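Local coordinates for Tubulin/ftsz, gtpase (Methanosaeta thermophila, PDB 3ZID), which binds guanine nucleotides as a tubulin-like GTPase of the CetZ family and is probably involved in controlling archaeal cell shape, at residues R281-V286 with G312-L317; K81-F86 with L160-E165; A19-A24 with K59-K64. One frame throughout, in Å; residues are numbered along the deposited sequence.

How the contacts relate
The three contacts follow one another along the chain without interleaving: contact 3 closes first, then contact 2, then contact 1. Contacts 2 and 3 both belong to the GTPase domain with its six-stranded parallel sheet, where helix 10-30 meets the loop before strand 66-68 and helix 79-98 reaches helix 150-165; their centres are about 26 Å apart. Contact 1 belongs to the second, four-stranded mixed sheet, tying the loop after strand 270-279 to the residues just before strand 315-322. Its centre lies about 41 Å from that of contact 2, across the middle of the chain, and about 29 Å from that of contact 3. Two contacts thus lie within the nucleotide-binding domain, the third away from it.

Contact 1: residues R281-V286 with G312-L317; sequences REYLNV and GEPRVL
Tyr-283 lays one face of its ring against the pyrrolidine of Pro-314, and this is the dense part of the contact. Pro-314 CD stands 3.9 Å from the ring centroid, 28° off the ring normal, a CH-pi contact displaced from the ring centre; its closest ring atom is Tyr-283 CD2, at 3.4 Å. The two side chains cross at about a right angle. At the ring edge, near its plane, Gly-312 O approaches Tyr-283 CD2 to 3.6 Å. Pro-314 is buried, and Ala-239 also packs on it.

The looser side begins at the phenol, where Tyr-283 and Glu-313 are both partly exposed, in contrast to the buried proline. Glu-313 sets off away from the other segment, but a bend at chi2 (-58°) brings its carboxylate back, with OE1 2.8 Å from Tyr-283 OH. The carboxylate plane is turned 70° from the ring. The Glu-313 side chain also touches Lys-241, and Tyr-283 touches Pro-244.

The contact joins the 3-10 turn after strand 270-279 to the residues leading into strand 315-322, two neighbouring antiparallel strands of the mixed sheet. Chemically it is one aromatic ring held by apolar contact on a face, with its polar end beside a carboxylate; the nearby acid would probably disfavour ionisation of the phenol.

Contact 2: residues K81-F86 with L160-E165; sequences KGKQGF and LREMIE
Lys-83 and Glu-162 reach toward each other from helices 79-98 and 150-165 and meet at the ends of their side chains. The ionic interaction comes first: Lys-83 NZ donates a hydrogen bond of 2.7 Å to Glu-162 OE2, forming a salt bridge. The ammonium nitrogen arrives on the syn side of that oxygen, 16° out of the carboxylate plane, so the approach is nearly coplanar with the acid. The other oxygen takes little part, since Glu-162 OE1 remains 4.1 Å from Lys-83 NZ.

Contacts between the aliphatic parts of the two side chains are sparse. Lys-83 CE lies 3.2 Å from Glu-162 OE2, following from the position of the amine beside it. The backbones are well separated, the closest CA atoms, those of Lys-83 and Glu-162, being 11.9 Å apart, and both side chains span the gap in extended form. Lys-83 has its CG anti to the carbonyl carbon (chi1 -69°) and is straight beyond; Glu-162 repeats this pattern from the opposite helix. Only 72 Å² is buried between the segments, consistent with a point contact at the surface.

Packing is supplied by the intervening helix 117-131, where Ser-119 touches Lys-83 and Pro-122 touches Glu-162. Arg-79, at the start of helix 79-98, makes a second salt bridge to the same OE2. This joins two helices of the GTPase domain, with the Lys-83 side chain about 9 Å from GTP-binding Gly-115 and about 12 Å from GDP. Two cationic groups converging on one oxygen would be expected to stabilise Glu-162 in its ionised form, concentrating the electrostatic link between the helices on that atom.

Contact 3: residues A19-A24 with K59-K64; sequences AVNRQA and KFTAAK
Phe-60 buries the most surface here, lying with one ring face against the aliphatic part of Arg-22. Arg-22 CG sits 3.6 Å from the centroid of the Phe-60 ring and only 4° off its normal, a nearly centred CH-pi contact. The neighbouring methylenes extend the cover: Arg-22 CB is 3.9 Å from Phe-60 CG, and Arg-22 CD is 3.8 Å from Phe-60 CE2. The Arg-22 chain runs across the ring, its CG pointing opposite the backbone N, and then bends at chi3, where the guanidinium leads away from Phe-60. The two planes are 81° apart, so the ring receives the methylenes and the guanidinium does not stack on it. That polar end is instead hydrogen-bonded to Thr-195 through NH2.

Asn-21, one residue earlier on the helix, supplies the polar half. Its CB packs 3.3 Å from Phe-60 O, while its ND2 donates a hydrogen bond of 3.0 Å to Thr-61 OG1, with an N-H...O angle of 151°. The acceptor lies close to the amide plane. Thr-61 OG1 is also hydrogen-bonded to Asp-18 OD1, which in addition receives the backbone N of Phe-60; the hydroxyl thus links Asn-21 to the aspartate that fixes this part of the loop.

In the GTPase domain, helix 10-30 follows strand 3-9 and carries several of the GTP-binding residues, Gln-11 to Arg-15, at its N-terminal end. A later part of this helix holds the loop between helix 52-56 and strand 66-68, an outermost strand of the parallel sheet. Helix 186-210 packs against helix 10-30 as well, with Ala-198 touching Val-20 and Gln-23, so residues 19-24 lie between that long helix and the loop.

Contact 1: residues R281-V286 with G312-L317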
loop_
_atom_site.group_PDB
_atom_site.type_symbol
_atom_site.label_atom_id
_atom_site.label_comp_id
_atom_site.label_asym_id
_atom_site.label_seq_id
_atom_site.Cartn_x
_atom_site.Cartn_y
_atom_site.Cartn_z
ATOM N N ARG A 281 4.003 -30.340 7.110
ATOM C CA ARG A 281 5.327 -30.643 7.628
ATOM C C ARG A 281 6.135 -31.486 6.616
ATOM O O ARG A 281 7.350 -31.330 6.475
ATOM C CB ARG A 281 5.183 -31.386 8.970
ATOM C CG ARG A 281 6.470 -31.707 9.708
ATOM C CD ARG A 281 6.170 -32.583 10.943
ATOM N NE ARG A 281 5.322 -31.946 11.944
ATOM C CZ ARG A 281 5.727 -31.075 12.872
ATOM N NH1 ARG A 281 7.004 -30.698 12.970
ATOM N NH2 ARG A 281 4.841 -30.584 13.724
ATOM N N GLU A 282 5.468 -32.394 5.912
ATOM C CA GLU A 282 6.220 -33.292 5.033
ATOM C C GLU A 282 6.897 -32.532 3.882
ATOM O O GLU A 282 7.858 -33.000 3.307
ATOM C CB GLU A 282 5.356 -34.447 4.517
ATOM C CG GLU A 282 4.155 -34.035 3.680
ATOM C CD GLU A 282 2.909 -33.786 4.522
ATOM O OE1 GLU A 282 3.039 -33.572 5.762
ATOM O OE2 GLU A 282 1.802 -33.806 3.926
ATOM N N TYR A 283 6.405 -31.347 3.564
ATOM C CA TYR A 283 7.033 -30.547 2.526
ATOM C C TYR A 283 8.217 -29.727 3.005
ATOM O O TYR A 283 8.913 -29.133 2.185
ATOM C CB TYR A 283 6.018 -29.596 1.929
ATOM C CG TYR A 283 4.902 -30.282 1.199
ATOM C CD1 TYR A 283 5.170 -31.201 0.188
ATOM C CD2 TYR A 283 3.577 -29.978 1.484
ATOM C CE1 TYR A 283 4.152 -31.814 -0.513
ATOM C CE2 TYR A 283 2.552 -30.586 0.791
ATOM C CZ TYR A 283 2.847 -31.507 -0.209
ATOM O OH TYR A 283 1.827 -32.109 -0.904
ATOM N N LEU A 284 8.426 -29.660 4.318
ATOM C CA LEU A 284 9.384 -28.705 4.900
ATOM C C LEU A 284 10.702 -29.332 5.308
ATOM O O LEU A 284 10.817 -29.985 6.346
ATOM C CB LEU A 284 8.766 -27.964 6.088
ATOM C CG LEU A 284 7.447 -27.230 5.835
ATOM C CD1 LEU A 284 6.867 -26.681 7.128
ATOM C CD2 LEU A 284 7.564 -26.127 4.790
ATOM N N ASN A 285 11.704 -29.141 4.469
ATOM C CA ASN A 285 13.046 -29.619 4.728
ATOM C C ASN A 285 13.872 -28.420 5.171
ATOM O O ASN A 285 14.229 -27.572 4.349
ATOM C CB ASN A 285 13.601 -30.226 3.435
ATOM C CG ASN A 285 14.982 -30.836 3.599
ATOM O OD1 ASN A 285 15.808 -30.378 4.397
ATOM N ND2 ASN A 285 15.249 -31.873 2.816
ATOM N N VAL A 286 14.127 -28.328 6.472
ATOM C CA VAL A 286 14.829 -27.181 7.032
ATOM C C VAL A 286 16.195 -26.934 6.407
ATOM O O VAL A 286 16.577 -25.797 6.151
ATOM C CB VAL A 286 14.957 -27.290 8.567
ATOM C CG1 VAL A 286 15.549 -26.009 9.138
ATOM C CG2 VAL A 286 13.613 -27.558 9.163
ATOM N N GLY A 312 -1.261 -28.078 4.067
ATOM C CA GLY A 312 -1.492 -27.588 2.725
ATOM C C GLY A 312 -0.257 -27.645 1.864
ATOM O O GLY A 312 0.854 -27.841 2.352
ATOM N N GLU A 313 -0.457 -27.440 0.569
ATOM C CA GLU A 313 0.647 -27.310 -0.366
ATOM C C GLU A 313 1.383 -26.023 0.010
ATOM O O GLU A 313 0.759 -25.046 0.399
ATOM C CB GLU A 313 0.121 -27.249 -1.797
ATOM C CG GLU A 313 -0.924 -28.321 -2.122
ATOM C CD GLU A 313 -0.391 -29.721 -1.910
ATOM O OE1 GLU A 313 0.721 -30.017 -2.391
ATOM O OE2 GLU A 313 -1.076 -30.532 -1.256
ATOM N N PRO A 314 2.716 -26.047 -0.047
ATOM C CA PRO A 314 3.501 -24.918 0.448
ATOM C C PRO A 314 3.229 -23.586 -0.257
ATOM O O PRO A 314 2.931 -23.550 -1.446
ATOM C CB PRO A 314 4.949 -25.362 0.230
ATOM C CG PRO A 314 4.863 -26.545 -0.733
ATOM C CD PRO A 314 3.559 -27.178 -0.482
ATOM N N ARG A 315 3.299 -22.509 0.520
ATOM C CA ARG A 315 3.239 -21.166 -0.021
ATOM C C ARG A 315 4.320 -20.338 0.670
ATOM O O ARG A 315 4.772 -20.642 1.790
ATOM C CB ARG A 315 1.858 -20.534 0.162
ATOM C CG ARG A 315 1.405 -20.373 1.604
ATOM C CD ARG A 315 0.162 -19.474 1.641
ATOM N NE ARG A 315 -0.289 -19.236 3.010
ATOM C CZ ARG A 315 -1.294 -18.427 3.333
ATOM N NH1 ARG A 315 -1.944 -17.776 2.378
ATOM N NH2 ARG A 315 -1.655 -18.280 4.605
ATOM N N VAL A 316 4.755 -19.299 -0.018
ATOM C CA VAL A 316 5.829 -18.473 0.474
ATOM C C VAL A 316 5.386 -17.027 0.455
ATOM O O VAL A 316 4.802 -16.545 -0.521
ATOM C CB VAL A 316 7.107 -18.629 -0.383
ATOM C CG1 VAL A 316 8.212 -17.705 0.128
ATOM C CG2 VAL A 316 7.587 -20.081 -0.361
ATOM N N LEU A 317 5.675 -16.350 1.549
ATOM C CA LEU A 317 5.535 -14.913 1.620
ATOM C C LEU A 317 6.908 -14.288 1.755
ATOM O O LEU A 317 7.710 -14.685 2.585
ATOM C CB LEU A 317 4.667 -14.515 2.807
ATOM C CG LEU A 317 4.522 -12.994 2.992
ATOM C CD1 LEU A 317 3.481 -12.477 2.066
ATOM C CD2 LEU A 317 4.146 -12.688 4.427
#

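Contact 2: residues K81-F86 with L160-E165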
loop_
_atom_site.group_PDB
_atom_site.type_symbol
_atom_site.label_atom_id
_atom_site.label_comp_id
_atom_site.label_asym_id
_atom_site.label_seq_id
_atom_site.Cartn_x
_atom_site.Cartn_y
_atom_site.Cartn_z
ATOM N N LYS A 81 -8.350 19.926 1.090
ATOM C CA LYS A 81 -9.635 19.748 1.746
ATOM C C LYS A 81 -9.613 18.497 2.610
ATOM O O LYS A 81 -10.188 18.456 3.700
ATOM C CB LYS A 81 -10.753 19.685 0.713
ATOM C CG LYS A 81 -11.077 21.055 0.134
ATOM C CD LYS A 81 -12.518 21.129 -0.328
ATOM C CE LYS A 81 -13.053 22.549 -0.178
ATOM N NZ LYS A 81 -14.467 22.678 -0.630
ATOM N N GLY A 82 -8.906 17.486 2.129
ATOM C CA GLY A 82 -8.752 16.270 2.892
ATOM C C GLY A 82 -8.105 16.548 4.227
ATOM O O GLY A 82 -8.584 16.095 5.266
ATOM N N LYS A 83 -7.003 17.284 4.196
ATOM C CA LYS A 83 -6.281 17.620 5.415
ATOM C C LYS A 83 -7.153 18.418 6.371
ATOM O O LYS A 83 -7.149 18.151 7.574
ATOM C CB LYS A 83 -5.002 18.378 5.082
ATOM C CG LYS A 83 -3.967 17.512 4.395
ATOM C CD LYS A 83 -2.785 18.332 3.942
ATOM C CE LYS A 83 -1.708 17.447 3.357
ATOM N NZ LYS A 83 -0.579 18.241 2.803
ATOM N N GLN A 84 -7.897 19.392 5.839
ATOM C CA GLN A 84 -8.812 20.180 6.667
ATOM C C GLN A 84 -9.867 19.284 7.288
ATOM O O GLN A 84 -10.135 19.357 8.492
ATOM C CB GLN A 84 -9.496 21.293 5.855
ATOM C CG GLN A 84 -8.587 22.452 5.462
ATOM C CD GLN A 84 -9.256 23.435 4.508
ATOM O OE1 GLN A 84 -10.296 23.141 3.913
ATOM N NE2 GLN A 84 -8.647 24.604 4.347
ATOM N N GLY A 85 -10.449 18.428 6.451
ATOM C CA GLY A 85 -11.429 17.454 6.888
ATOM C C GLY A 85 -10.928 16.596 8.038
ATOM O O GLY A 85 -11.671 16.320 8.985
ATOM N N PHE A 86 -9.672 16.166 7.958
ATOM C CA PHE A 86 -9.094 15.381 9.040
ATOM C C PHE A 86 -8.996 16.165 10.360
ATOM O O PHE A 86 -9.419 15.683 11.412
ATOM C CB PHE A 86 -7.722 14.821 8.664
ATOM C CG PHE A 86 -7.102 14.012 9.761
ATOM C CD1 PHE A 86 -7.509 12.702 9.978
ATOM C CD2 PHE A 86 -6.149 14.567 10.606
ATOM C CE1 PHE A 86 -6.962 11.955 11.001
ATOM C CE2 PHE A 86 -5.595 13.825 11.630
ATOM C CZ PHE A 86 -6.003 12.527 11.830
ATOM N N LEU A 160 3.363 10.292 -0.924
ATOM C CA LEU A 160 4.521 9.444 -0.631
ATOM C C LEU A 160 5.581 10.196 0.181
ATOM O O LEU A 160 6.215 9.629 1.086
ATOM C CB LEU A 160 5.117 8.862 -1.916
ATOM C CG LEU A 160 4.284 7.754 -2.575
ATOM C CD1 LEU A 160 4.758 7.489 -4.009
ATOM C CD2 LEU A 160 4.334 6.472 -1.721
ATOM N N ARG A 161 5.772 11.475 -0.144
ATOM C CA ARG A 161 6.683 12.310 0.631
ATOM C C ARG A 161 6.264 12.419 2.086
ATOM O O ARG A 161 7.087 12.220 2.980
ATOM C CB ARG A 161 6.823 13.708 0.017
ATOM C CG ARG A 161 7.686 13.727 -1.226
ATOM C CD ARG A 161 7.576 15.041 -1.999
ATOM N NE ARG A 161 8.129 16.181 -1.270
ATOM C CZ ARG A 161 8.377 17.361 -1.827
ATOM N NH1 ARG A 161 8.136 17.543 -3.115
ATOM N NH2 ARG A 161 8.878 18.350 -1.104
ATOM N N GLU A 162 4.992 12.711 2.332
ATOM C CA GLU A 162 4.517 12.808 3.710
ATOM C C GLU A 162 4.627 11.505 4.497
ATOM O O GLU A 162 4.905 11.538 5.695
ATOM C CB GLU A 162 3.078 13.310 3.767
ATOM C CG GLU A 162 2.918 14.761 3.395
ATOM C CD GLU A 162 1.467 15.156 3.255
ATOM O OE1 GLU A 162 0.588 14.354 3.641
ATOM O OE2 GLU A 162 1.208 16.278 2.784
ATOM N N MET A 163 4.410 10.374 3.820
ATOM C CA MET A 163 4.503 9.048 4.442
ATOM C C MET A 163 5.898 8.798 4.998
ATOM O O MET A 163 6.060 8.368 6.132
ATOM C CB MET A 163 4.180 7.946 3.421
ATOM C CG MET A 163 2.700 7.655 3.183
ATOM S SD MET A 163 1.778 7.235 4.677
ATOM C CE MET A 163 0.290 6.636 3.917
ATOM N N ILE A 164 6.902 9.077 4.180
ATOM C CA ILE A 164 8.287 8.964 4.592
ATOM C C ILE A 164 8.577 9.915 5.745
ATOM O O ILE A 164 9.195 9.535 6.747
ATOM C CB ILE A 164 9.217 9.295 3.418
ATOM C CG1 ILE A 164 9.069 8.252 2.314
ATOM C CG2 ILE A 164 10.665 9.387 3.870
ATOM C CD1 ILE A 164 9.765 8.672 1.056
ATOM N N GLU A 165 8.102 11.146 5.597
ATOM C CA GLU A 165 8.294 12.193 6.594
ATOM C C GLU A 165 7.731 11.828 7.967
ATOM O O GLU A 165 8.285 12.185 8.994
ATOM C CB GLU A 165 7.678 13.499 6.084
ATOM C CG GLU A 165 8.505 14.137 4.972
ATOM C CD GLU A 165 7.994 15.503 4.533
ATOM O OE1 GLU A 165 6.791 15.791 4.727
ATOM O OE2 GLU A 165 8.803 16.281 3.976
#

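Contact 3: residues A19-A24 with K59-K64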
loop_
_atom_site.group_PDB
_atom_site.type_symbol
_atom_site.label_atom_id
_atom_site.label_comp_id
_atom_site.label_asym_id
_atom_site.label_seq_id
_atom_site.Cartn_x
_atom_site.Cartn_y
_atom_site.Cartn_z
ATOM N N ALA A 19 -11.936 -6.763 1.542
ATOM C CA ALA A 19 -11.354 -8.027 1.062
ATOM C C ALA A 19 -10.669 -8.788 2.182
ATOM O O ALA A 19 -10.677 -10.016 2.185
ATOM C CB ALA A 19 -10.364 -7.801 -0.087
ATOM N N VAL A 20 -10.056 -8.055 3.111
ATOM C CA VAL A 20 -9.431 -8.668 4.283
ATOM C C VAL A 20 -10.491 -9.366 5.138
ATOM O O VAL A 20 -10.321 -10.516 5.531
ATOM C CB VAL A 20 -8.635 -7.650 5.120
ATOM C CG1 VAL A 20 -8.331 -8.216 6.504
ATOM C CG2 VAL A 20 -7.342 -7.263 4.396
ATOM N N ASN A 21 -11.590 -8.670 5.403
ATOM C CA ASN A 21 -12.689 -9.232 6.172
ATOM C C ASN A 21 -13.332 -10.417 5.461
ATOM O O ASN A 21 -13.687 -11.424 6.097
ATOM C CB ASN A 21 -13.736 -8.154 6.484
ATOM C CG ASN A 21 -13.278 -7.204 7.579
ATOM O OD1 ASN A 21 -12.592 -7.609 8.509
ATOM N ND2 ASN A 21 -13.634 -5.932 7.457
ATOM N N ARG A 22 -13.465 -10.296 4.144
ATOM C CA ARG A 22 -14.013 -11.366 3.322
ATOM C C ARG A 22 -13.225 -12.661 3.547
ATOM O O ARG A 22 -13.774 -13.684 3.970
ATOM C CB ARG A 22 -13.983 -10.984 1.834
ATOM C CG ARG A 22 -14.782 -11.944 0.943
ATOM C CD ARG A 22 -14.587 -11.649 -0.544
ATOM N NE ARG A 22 -13.245 -12.020 -0.992
ATOM C CZ ARG A 22 -12.388 -11.191 -1.576
ATOM N NH1 ARG A 22 -12.717 -9.910 -1.785
ATOM N NH2 ARG A 22 -11.199 -11.644 -1.950
ATOM N N GLN A 23 -11.922 -12.581 3.317
ATOM C CA GLN A 23 -11.060 -13.742 3.373
ATOM C C GLN A 23 -10.897 -14.259 4.794
ATOM O O GLN A 23 -10.688 -15.461 5.006
ATOM C CB GLN A 23 -9.705 -13.409 2.757
ATOM C CG GLN A 23 -9.814 -13.000 1.305
ATOM C CD GLN A 23 -8.474 -12.773 0.669
ATOM O OE1 GLN A 23 -7.440 -13.215 1.176
ATOM N NE2 GLN A 23 -8.473 -12.022 -0.420
ATOM N N ALA A 24 -10.999 -13.344 5.759
ATOM C CA ALA A 24 -10.862 -13.671 7.179
ATOM C C ALA A 24 -11.967 -14.603 7.663
ATOM O O ALA A 24 -11.746 -15.429 8.558
ATOM C CB ALA A 24 -10.828 -12.387 8.027
ATOM N N LYS A 59 -19.309 -4.884 1.972
ATOM C CA LYS A 59 -20.181 -6.059 2.038
ATOM C C LYS A 59 -19.809 -7.079 3.096
ATOM O O LYS A 59 -20.633 -7.891 3.461
ATOM C CB LYS A 59 -20.196 -6.763 0.677
ATOM C CG LYS A 59 -20.718 -5.901 -0.461
ATOM C CD LYS A 59 -20.389 -6.510 -1.819
ATOM C CE LYS A 59 -20.853 -5.608 -2.960
ATOM N NZ LYS A 59 -20.623 -6.228 -4.297
ATOM N N PHE A 60 -18.587 -7.020 3.608
ATOM C CA PHE A 60 -18.129 -8.016 4.572
ATOM C C PHE A 60 -17.635 -7.334 5.850
ATOM O O PHE A 60 -17.022 -7.953 6.721
ATOM C CB PHE A 60 -17.046 -8.909 3.943
ATOM C CG PHE A 60 -17.493 -9.596 2.665
ATOM C CD1 PHE A 60 -18.138 -10.819 2.705
ATOM C CD2 PHE A 60 -17.286 -9.003 1.426
ATOM C CE1 PHE A 60 -18.565 -11.445 1.532
ATOM C CE2 PHE A 60 -17.709 -9.617 0.261
ATOM C CZ PHE A 60 -18.351 -10.840 0.315
ATOM N N THR A 61 -17.933 -6.048 5.968
ATOM C CA THR A 61 -17.471 -5.268 7.108
ATOM C C THR A 61 -18.664 -4.880 7.953
ATOM O O THR A 61 -19.598 -4.271 7.452
ATOM C CB THR A 61 -16.730 -3.990 6.636
ATOM O OG1 THR A 61 -15.626 -4.372 5.810
ATOM C CG2 THR A 61 -16.201 -3.191 7.819
ATOM N N ALA A 62 -18.611 -5.219 9.234
ATOM C CA ALA A 62 -19.697 -4.896 10.158
ATOM C C ALA A 62 -19.968 -3.390 10.253
ATOM O O ALA A 62 -19.050 -2.580 10.142
ATOM C CB ALA A 62 -19.404 -5.470 11.524
ATOM N N ALA A 63 -21.226 -3.031 10.500
ATOM C CA ALA A 63 -21.656 -1.632 10.553
ATOM C C ALA A 63 -20.877 -0.836 11.592
ATOM O O ALA A 63 -20.568 0.336 11.383
ATOM C CB ALA A 63 -23.140 -1.554 10.848
ATOM N N LYS A 64 -20.529 -1.486 12.696
ATOM C CA LYS A 64 -19.741 -0.844 13.738
ATOM C C LYS A 64 -18.323 -0.516 13.291
ATOM O O LYS A 64 -17.633 0.278 13.926
ATOM C CB LYS A 64 -19.678 -1.734 14.964
ATOM C CG LYS A 64 -19.226 -3.144 14.659
ATOM C CD LYS A 64 -19.004 -3.930 15.946
ATOM C CE LYS A 64 -17.638 -3.631 16.561
ATOM N NZ LYS A 64 -16.565 -4.430 15.916
#